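Local coordinates for protein muconate lactonizing enzyme (Corynebacterium glutamicum, PDB 3I4K) that is a magnesium-binding member of the enolase superfamily, related to the muconate lactonizing enzymes, with an N-terminal capping domain and a C-terminal barrel domain, at residues 18-23 against 333-338; 124-129 against 314-319; 235-240 against 266-271. One frame throughout, in Å; residues are numbered along the deposited sequence.

In the fold
The three contacts are nested along the chain: interaction 1 closes the longest loop, interaction 2 lies within it and interaction 3 within both. Interactions 1 and 2 each join the N-terminal family region to the barrel region. The first ties edge strand 8-25 to the segment leaving helix 332-335, and the second sets the 124-129 turn against helix 308-320; their centres are about 25 Å apart. Interaction 3 lies in the barrel region, between helix 234-244 and the turn after helix 257-266; its centre is about 34 and about 31 Å from those of interactions 1 and 2. The N-terminal and barrel family regions thus meet at two separate places, while interaction 3 links successive beta-alpha units.

Interaction 1 of 3, residues 18-23 against 333-338; sequences VPLIRP and PQLLKD
Ile21 packs its CG1 against Lys337 where strand 8-25 turns a corner beside the chain leaving helix 332-335. Two backbone bonds fix the pairing. Lys337 N donates to Pro19 O at 3.0 Å, and Ile21 N donates to Leu335 O at 3.1 Å. Between them Leu20 and Leu336 form a single bridge with the bond pattern of an antiparallel non-hydrogen-bonded pair.

The Ile21 side chain follows the other backbone. Its CB sits 4.1 Å from Leu335 O, and CG1 comes to 3.4 Å from Lys337 CA. With chi2 at -179° the chain runs on extended, and its tip, CD1, reaches 3.4 Å from Gln334 O, so that the methyl lies against the carbonyl oxygens of Gln334, in the last turn, and of Leu336, just beyond the helix. Leu20 takes a different course: its CG meets Leu335 CG at 3.9 Å, the two side chains crossing obliquely. Val18 and Leu336 cross at about a right angle, and Val18 CG1 is pressed to 3.4 Å from Leu336 CD2, tighter than usual carbon packing.

Strand 30-43 flanks Val18 and Leu20, while Leu336 also touches Pro308. Such a meeting of an edge strand of the N-terminal sheet with a segment of the barrel region belongs to the interface between capping and barrel domains in the enolase superfamily.

Interaction 2 of 3, residues 124-129 against 314-319; sequences VPVRDL and SLQFAA
Gln316, on helix 308-320 of the enolase-type barrel region, points into the 124-129 turn and meets Val126 and Arg127. The turn ends in a short 3-10 segment, residues 127-129, and the contact brings a barrel helix against the loop between helix 104-121 and strand 137-144.

The apolar part is made by aliphatic carbons. Val126 CG1 rests 4.0 Å from Gln316 CB, and Val126 CB lies equally far, 4.0 Å, from Gln316 CG. One helical turn further on, Ala319 CB packs at 4.0 Å against Arg127 CD. Leu282 of helix 282-294 and Ala119 of helix 104-121 also touch Val126.

The polar part brings two flat groups together. A bend at chi2 (-76°) swings Gln316 CD toward Arg127, where it stands 4.0 Å from Arg127 N. The amide thus sits between the arginine backbone and its guanidinium, whose edge it meets with the two planes 25° apart. Arg127 starts with CG between its own N and carbonyl carbon (chi1 60°), then runs extended to NE; Thr133 and Gln356 touch this side chain as well. Val124 of the same turn packs on Leu122 of the second subunit. Over one face of the Arg127 guanidinium, toward its rim, Pro125 CG stands 3.0 Å above the plane.

Interaction 3 of 3, residues 235-240 against 266-271; sequences ETLREI and AQAADV
Leu237 and Ala268 form the close-packed side of this contact, where helix 234-244 meets the turn after helix 257-266. Leu237 CB comes to 3.2 Å from Ala268 O, and the same carbon lies 4.2 Å from Ala268 CB. Both residues are buried; Val248 of strand 247-250 touches Leu237, and Leu234 touches Ala268. A water bridges the carbonyl oxygens of the pair, donating to Leu237 O at 2.8 Å and, weakly, to Ala268 O.

Arg238 and Gln267 lie side by side, their side chains pointing the same way. Arg238 bends at chi2 (57°), which brings CD close against Gln267 O, at 3.1 Å. Its guanidinium end is held more loosely: Gln267 OE1 stands 3.8 Å above the plane, offset toward the rim, and a second water, in plane at the edge, accepts from Arg238 NH1 at 3.0 Å and donates to Gln267 O. No direct hydrogen bond joins the segments.

Gln267, with positive phi (51°), closes helix 257-266 in a Schellman motif, from which the chain leads into strand 271-274. A helix set beside the helix-to-strand turn of the next beta-alpha unit is characteristic of the outer layer of a TIM-type barrel.

Interaction 1 of 3, residues 18-23 against 333-338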
loop_
_atom_site.group_PDB
_atom_site.type_symbol
_atom_site.label_atom_id
_atom_site.label_comp_id
_atom_site.label_asym_id
_atom_site.label_seq_id
_atom_site.Cartn_x
_atom_site.Cartn_y
_atom_site.Cartn_z
ATOM N N VAL A 18 11.927 15.031 26.958
ATOM C CA VAL A 18 12.049 16.427 26.575
ATOM C C VAL A 18 10.860 17.206 27.114
ATOM O O VAL A 18 9.712 16.813 26.935
ATOM C CB VAL A 18 12.114 16.574 25.037
ATOM C CG1 VAL A 18 10.913 15.896 24.404
ATOM C CG2 VAL A 18 12.157 18.040 24.650
ATOM N N PRO A 19 11.123 18.325 27.800
ATOM C CA PRO A 19 10.063 19.160 28.369
ATOM C C PRO A 19 9.273 19.922 27.320
ATOM O O PRO A 19 9.813 20.327 26.292
ATOM C CB PRO A 19 10.828 20.104 29.295
ATOM C CG PRO A 19 12.034 19.303 29.670
ATOM C CD PRO A 19 12.431 18.712 28.350
ATOM N N LEU A 20 7.989 20.115 27.585
ATOM C CA LEU A 20 7.131 20.854 26.673
ATOM C C LEU A 20 7.144 22.315 27.090
ATOM O O LEU A 20 7.496 22.637 28.224
ATOM C CB LEU A 20 5.703 20.306 26.723
ATOM C CG LEU A 20 5.375 19.088 25.850
ATOM C CD1 LEU A 20 6.504 18.067 25.899
ATOM C CD2 LEU A 20 4.062 18.478 26.327
ATOM N N ILE A 21 6.765 23.202 26.182
ATOM C CA ILE A 21 6.757 24.614 26.512
ATOM C C ILE A 21 5.681 24.891 27.553
ATOM O O ILE A 21 5.915 25.620 28.516
ATOM C CB ILE A 21 6.509 25.478 25.265
ATOM C CG1 ILE A 21 7.531 25.116 24.185
ATOM C CG2 ILE A 21 6.629 26.961 25.624
ATOM C CD1 ILE A 21 7.398 25.922 22.908
ATOM N N ARG A 22 4.508 24.293 27.357
ATOM C CA ARG A 22 3.381 24.455 28.274
ATOM C C ARG A 22 2.854 23.080 28.664
ATOM O O ARG A 22 3.146 22.087 28.000
ATOM C CB ARG A 22 2.246 25.235 27.605
ATOM C CG ARG A 22 2.620 26.619 27.108
ATOM C CD ARG A 22 1.420 27.298 26.453
ATOM N NE ARG A 22 1.735 28.631 25.937
ATOM C CZ ARG A 22 1.986 29.699 26.692
ATOM N NH1 ARG A 22 1.964 29.608 28.017
ATOM N NH2 ARG A 22 2.257 30.866 26.120
ATOM N N PRO A 23 2.081 23.001 29.759
ATOM C CA PRO A 23 1.527 21.714 30.193
ATOM C C PRO A 23 0.493 21.276 29.163
ATOM O O PRO A 23 -0.387 22.054 28.801
ATOM C CB PRO A 23 0.879 22.050 31.535
ATOM C CG PRO A 23 1.707 23.192 32.032
ATOM C CD PRO A 23 1.869 24.030 30.791
ATOM N N PRO A 333 7.127 18.963 16.949
ATOM C CA PRO A 333 8.336 19.763 17.165
ATOM C C PRO A 333 8.085 21.115 17.832
ATOM O O PRO A 333 8.881 21.558 18.661
ATOM C CB PRO A 333 8.906 19.902 15.757
ATOM C CG PRO A 333 8.537 18.581 15.136
ATOM C CD PRO A 333 7.100 18.423 15.577
ATOM N N GLN A 334 6.979 21.761 17.475
ATOM C CA GLN A 334 6.636 23.060 18.040
ATOM C C GLN A 334 6.231 23.003 19.509
ATOM O O GLN A 334 6.439 23.962 20.253
ATOM C CB GLN A 334 5.507 23.707 17.240
ATOM C CG GLN A 334 5.887 24.082 15.821
ATOM C CD GLN A 334 4.858 24.988 15.172
ATOM O OE1 GLN A 334 3.686 24.623 15.030
ATOM N NE2 GLN A 334 5.290 26.182 14.780
ATOM N N LEU A 335 5.653 21.880 19.923
ATOM C CA LEU A 335 5.209 21.710 21.302
ATOM C C LEU A 335 6.393 21.513 22.241
ATOM O O LEU A 335 6.301 21.779 23.442
ATOM C CB LEU A 335 4.262 20.511 21.398
ATOM C CG LEU A 335 3.475 20.354 22.697
ATOM C CD1 LEU A 335 2.568 21.552 22.877
ATOM C CD2 LEU A 335 2.661 19.070 22.655
ATOM N N LEU A 336 7.505 21.041 21.692
ATOM C CA LEU A 336 8.707 20.820 22.482
ATOM C C LEU A 336 9.365 22.162 22.795
ATOM O O LEU A 336 9.408 23.057 21.949
ATOM C CB LEU A 336 9.691 19.946 21.709
ATOM C CG LEU A 336 9.192 18.596 21.203
ATOM C CD1 LEU A 336 10.256 17.961 20.328
ATOM C CD2 LEU A 336 8.854 17.699 22.378
ATOM N N LYS A 337 9.878 22.302 24.009
ATOM C CA LYS A 337 10.533 23.543 24.401
ATOM C C LYS A 337 11.962 23.551 23.848
ATOM O O LYS A 337 12.616 24.593 23.788
ATOM C CB LYS A 337 10.533 23.669 25.928
ATOM C CG LYS A 337 11.036 25.001 26.454
ATOM C CD LYS A 337 10.827 25.120 27.957
ATOM C CE LYS A 337 11.482 23.965 28.708
ATOM N NZ LYS A 337 12.953 23.866 28.451
ATOM N N ASP A 338 12.430 22.380 23.430
ATOM C CA ASP A 338 13.768 22.237 22.871
ATOM C C ASP A 338 13.782 21.051 21.908
ATOM O O ASP A 338 12.831 20.269 21.869
ATOM C CB ASP A 338 14.782 22.035 24.000
ATOM C CG ASP A 338 16.214 22.007 23.507
ATOM O OD1 ASP A 338 16.549 22.783 22.590
ATOM O OD2 ASP A 338 17.016 21.220 24.046
#

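Interaction 2 of 3, residues 124-129 against 314-319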
loop_
_atom_site.group_PDB
_atom_site.type_symbol
_atom_site.label_atom_id
_atom_site.label_comp_id
_atom_site.label_asym_id
_atom_site.label_seq_id
_atom_site.Cartn_x
_atom_site.Cartn_y
_atom_site.Cartn_z
ATOM N N VAL A 124 19.149 9.353 -0.719
ATOM C CA VAL A 124 17.860 9.880 -1.159
ATOM C C VAL A 124 16.968 10.138 0.051
ATOM O O VAL A 124 17.246 9.655 1.147
ATOM C CB VAL A 124 17.127 8.873 -2.071
ATOM C CG1 VAL A 124 17.932 8.613 -3.322
ATOM C CG2 VAL A 124 16.882 7.574 -1.314
ATOM N N PRO A 125 15.889 10.918 -0.129
ATOM C CA PRO A 125 14.969 11.206 0.978
ATOM C C PRO A 125 14.250 9.894 1.306
ATOM O O PRO A 125 14.245 8.969 0.489
ATOM C CB PRO A 125 14.001 12.221 0.374
ATOM C CG PRO A 125 14.771 12.829 -0.767
ATOM C CD PRO A 125 15.506 11.664 -1.338
ATOM N N VAL A 126 13.644 9.796 2.483
ATOM C CA VAL A 126 12.922 8.577 2.829
ATOM C C VAL A 126 11.701 8.390 1.915
ATOM O O VAL A 126 11.305 7.260 1.627
ATOM C CB VAL A 126 12.463 8.605 4.299
ATOM C CG1 VAL A 126 11.238 7.726 4.484
ATOM C CG2 VAL A 126 13.596 8.117 5.204
ATOM N N ARG A 127 11.118 9.494 1.454
ATOM C CA ARG A 127 9.939 9.441 0.587
ATOM C C ARG A 127 10.196 8.787 -0.770
ATOM O O ARG A 127 9.268 8.304 -1.416
ATOM C CB ARG A 127 9.389 10.844 0.352
ATOM C CG ARG A 127 10.386 11.766 -0.312
ATOM C CD ARG A 127 9.797 13.120 -0.589
ATOM N NE ARG A 127 10.763 13.983 -1.255
ATOM C CZ ARG A 127 11.801 14.544 -0.646
ATOM N NH1 ARG A 127 11.999 14.337 0.649
ATOM N NH2 ARG A 127 12.646 15.299 -1.337
ATOM N N ASP A 128 11.445 8.789 -1.218
ATOM C CA ASP A 128 11.762 8.175 -2.499
ATOM C C ASP A 128 11.738 6.651 -2.382
ATOM O O ASP A 128 11.917 5.943 -3.367
ATOM C CB ASP A 128 13.125 8.645 -3.012
ATOM C CG ASP A 128 13.094 10.072 -3.531
ATOM O OD1 ASP A 128 11.994 10.661 -3.657
ATOM O OD2 ASP A 128 14.182 10.601 -3.824
ATOM N N LEU A 129 11.532 6.144 -1.171
ATOM C CA LEU A 129 11.438 4.704 -0.982
ATOM C C LEU A 129 9.952 4.397 -0.828
ATOM O O LEU A 129 9.544 3.233 -0.748
ATOM C CB LEU A 129 12.182 4.259 0.278
ATOM C CG LEU A 129 13.698 4.461 0.342
ATOM C CD1 LEU A 129 14.242 3.794 1.594
ATOM C CD2 LEU A 129 14.347 3.869 -0.890
ATOM N N SER A 314 6.848 11.096 9.447
ATOM C CA SER A 314 5.456 11.253 9.037
ATOM C C SER A 314 5.272 12.267 7.910
ATOM O O SER A 314 4.322 12.163 7.130
ATOM C CB SER A 314 4.578 11.629 10.237
ATOM O OG SER A 314 4.394 10.507 11.092
ATOM N N LEU A 315 6.162 13.251 7.819
ATOM C CA LEU A 315 6.059 14.244 6.753
ATOM C C LEU A 315 6.520 13.627 5.426
ATOM O O LEU A 315 6.017 13.978 4.354
ATOM C CB LEU A 315 6.890 15.488 7.091
ATOM C CG LEU A 315 6.301 16.433 8.145
ATOM C CD1 LEU A 315 7.359 17.424 8.586
ATOM C CD2 LEU A 315 5.091 17.171 7.582
ATOM N N GLN A 316 7.473 12.704 5.502
ATOM C CA GLN A 316 7.961 12.033 4.305
ATOM C C GLN A 316 6.813 11.167 3.791
ATOM O O GLN A 316 6.628 11.008 2.581
ATOM C CB GLN A 316 9.167 11.151 4.638
ATOM C CG GLN A 316 10.405 11.932 5.086
ATOM C CD GLN A 316 11.143 12.613 3.934
ATOM O OE1 GLN A 316 11.895 13.567 4.146
ATOM N NE2 GLN A 316 10.946 12.115 2.721
ATOM N N PHE A 317 6.039 10.616 4.723
ATOM C CA PHE A 317 4.911 9.773 4.354
ATOM C C PHE A 317 3.869 10.643 3.673
ATOM O O PHE A 317 3.395 10.316 2.595
ATOM C CB PHE A 317 4.301 9.078 5.580
ATOM C CG PHE A 317 3.134 8.183 5.240
ATOM C CD1 PHE A 317 1.825 8.644 5.359
ATOM C CD2 PHE A 317 3.352 6.910 4.718
ATOM C CE1 PHE A 317 0.739 7.849 4.957
ATOM C CE2 PHE A 317 2.275 6.103 4.310
ATOM C CZ PHE A 317 0.965 6.583 4.432
ATOM N N ALA A 318 3.530 11.762 4.298
ATOM C CA ALA A 318 2.550 12.665 3.721
ATOM C C ALA A 318 3.009 13.194 2.362
ATOM O O ALA A 318 2.191 13.437 1.474
ATOM C CB ALA A 318 2.291 13.820 4.662
ATOM N N ALA A 319 4.319 13.373 2.203
ATOM C CA ALA A 319 4.861 13.886 0.952
ATOM C C ALA A 319 4.647 12.925 -0.211
ATOM O O ALA A 319 4.511 13.351 -1.356
ATOM C CB ALA A 319 6.347 14.182 1.105
#

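Interaction 3 of 3, residues 235-240 against 266-271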
loop_
_atom_site.group_PDB
_atom_site.type_symbol
_atom_site.label_atom_id
_atom_site.label_comp_id
_atom_site.label_asym_id
_atom_site.label_seq_id
_atom_site.Cartn_x
_atom_site.Cartn_y
_atom_site.Cartn_z
ATOM N N GLU A 235 -20.104 1.120 15.995
ATOM C CA GLU A 235 -21.512 1.441 15.762
ATOM C C GLU A 235 -21.880 2.793 16.367
ATOM O O GLU A 235 -22.707 3.532 15.824
ATOM C CB GLU A 235 -22.412 0.327 16.326
ATOM C CG GLU A 235 -22.509 -0.901 15.416
ATOM C CD GLU A 235 -23.311 -2.047 16.039
ATOM O OE1 GLU A 235 -24.339 -1.782 16.685
ATOM O OE2 GLU A 235 -22.916 -3.216 15.879
ATOM N N THR A 236 -21.255 3.129 17.486
ATOM C CA THR A 236 -21.522 4.412 18.123
ATOM C C THR A 236 -20.961 5.590 17.324
ATOM O O THR A 236 -21.583 6.652 17.257
ATOM C CB THR A 236 -20.977 4.407 19.559
ATOM O OG1 THR A 236 -21.862 3.633 20.380
ATOM C CG2 THR A 236 -20.862 5.808 20.105
ATOM N N LEU A 237 -19.792 5.420 16.712
ATOM C CA LEU A 237 -19.215 6.501 15.910
ATOM C C LEU A 237 -20.162 6.801 14.753
ATOM O O LEU A 237 -20.379 7.966 14.385
ATOM C CB LEU A 237 -17.847 6.106 15.359
ATOM C CG LEU A 237 -16.765 5.685 16.362
ATOM C CD1 LEU A 237 -15.487 5.382 15.620
ATOM C CD2 LEU A 237 -16.530 6.785 17.398
ATOM N N ARG A 238 -20.719 5.740 14.172
ATOM C CA ARG A 238 -21.668 5.874 13.065
ATOM C C ARG A 238 -22.940 6.566 13.549
ATOM O O ARG A 238 -23.492 7.436 12.871
ATOM C CB ARG A 238 -22.028 4.485 12.509
ATOM C CG ARG A 238 -23.205 4.471 11.540
ATOM C CD ARG A 238 -22.964 5.393 10.366
ATOM N NE ARG A 238 -24.045 5.341 9.384
ATOM C CZ ARG A 238 -24.223 6.250 8.421
ATOM N NH1 ARG A 238 -23.386 7.285 8.316
ATOM N NH2 ARG A 238 -25.236 6.129 7.563
ATOM N N GLU A 239 -23.402 6.165 14.729
ATOM C CA GLU A 239 -24.610 6.733 15.307
ATOM C C GLU A 239 -24.443 8.217 15.646
ATOM O O GLU A 239 -25.377 8.997 15.442
ATOM C CB GLU A 239 -25.020 5.946 16.562
ATOM C CG GLU A 239 -26.371 6.359 17.171
ATOM C CD GLU A 239 -27.549 6.229 16.200
ATOM O OE1 GLU A 239 -28.647 6.741 16.513
ATOM O OE2 GLU A 239 -27.392 5.608 15.129
ATOM N N ILE A 240 -23.274 8.638 16.134
ATOM C CA ILE A 240 -23.177 10.058 16.460
ATOM C C ILE A 240 -23.293 10.893 15.196
ATOM O O ILE A 240 -23.862 11.979 15.224
ATOM C CB ILE A 240 -21.876 10.482 17.234
ATOM C CG1 ILE A 240 -20.791 10.873 16.257
ATOM C CG2 ILE A 240 -21.406 9.403 18.198
ATOM C CD1 ILE A 240 -19.850 11.865 16.858
ATOM N N ALA A 266 -18.204 -0.607 8.651
ATOM C CA ALA A 266 -19.212 -0.101 9.583
ATOM C C ALA A 266 -19.642 1.339 9.276
ATOM O O ALA A 266 -20.521 1.873 9.947
ATOM C CB ALA A 266 -18.690 -0.185 10.998
ATOM N N GLN A 267 -19.014 1.946 8.267
ATOM C CA GLN A 267 -19.281 3.325 7.865
ATOM C C GLN A 267 -19.201 4.153 9.121
ATOM O O GLN A 267 -20.023 5.031 9.357
ATOM C CB GLN A 267 -20.672 3.459 7.237
ATOM C CG GLN A 267 -20.910 2.517 6.063
ATOM C CD GLN A 267 -22.196 2.823 5.318
ATOM O OE1 GLN A 267 -23.229 3.097 5.928
ATOM N NE2 GLN A 267 -22.143 2.764 3.992
ATOM N N ALA A 268 -18.170 3.871 9.910
ATOM C CA ALA A 268 -17.966 4.508 11.203
ATOM C C ALA A 268 -17.281 5.873 11.229
ATOM O O ALA A 268 -17.311 6.556 12.268
ATOM C CB ALA A 268 -17.209 3.525 12.124
ATOM N N ALA A 269 -16.675 6.280 10.112
ATOM C CA ALA A 269 -15.977 7.560 10.082
ATOM C C ALA A 269 -15.619 8.078 8.695
ATOM O O ALA A 269 -15.232 7.309 7.810
ATOM C CB ALA A 269 -14.703 7.468 10.920
ATOM N N ASP A 270 -15.729 9.396 8.531
ATOM C CA ASP A 270 -15.397 10.061 7.280
ATOM C C ASP A 270 -13.893 10.211 7.171
ATOM O O ASP A 270 -13.344 10.272 6.074
ATOM C CB ASP A 270 -16.016 11.459 7.228
ATOM C CG ASP A 270 -17.522 11.427 7.126
ATOM O OD1 ASP A 270 -18.142 12.515 7.121
ATOM O OD2 ASP A 270 -18.090 10.327 7.053
ATOM N N VAL A 271 -13.220 10.267 8.312
ATOM C CA VAL A 271 -11.776 10.456 8.297
ATOM C C VAL A 271 -11.026 9.501 9.211
ATOM O O VAL A 271 -11.533 9.095 10.255
ATOM C CB VAL A 271 -11.432 11.906 8.713
ATOM C CG1 VAL A 271 -9.960 12.226 8.392
ATOM C CG2 VAL A 271 -12.381 12.875 8.024
HETATM O O HOH W 1 -19.301 8.333 11.839
HETATM O O HOH W 2 -20.702 7.726 9.677
#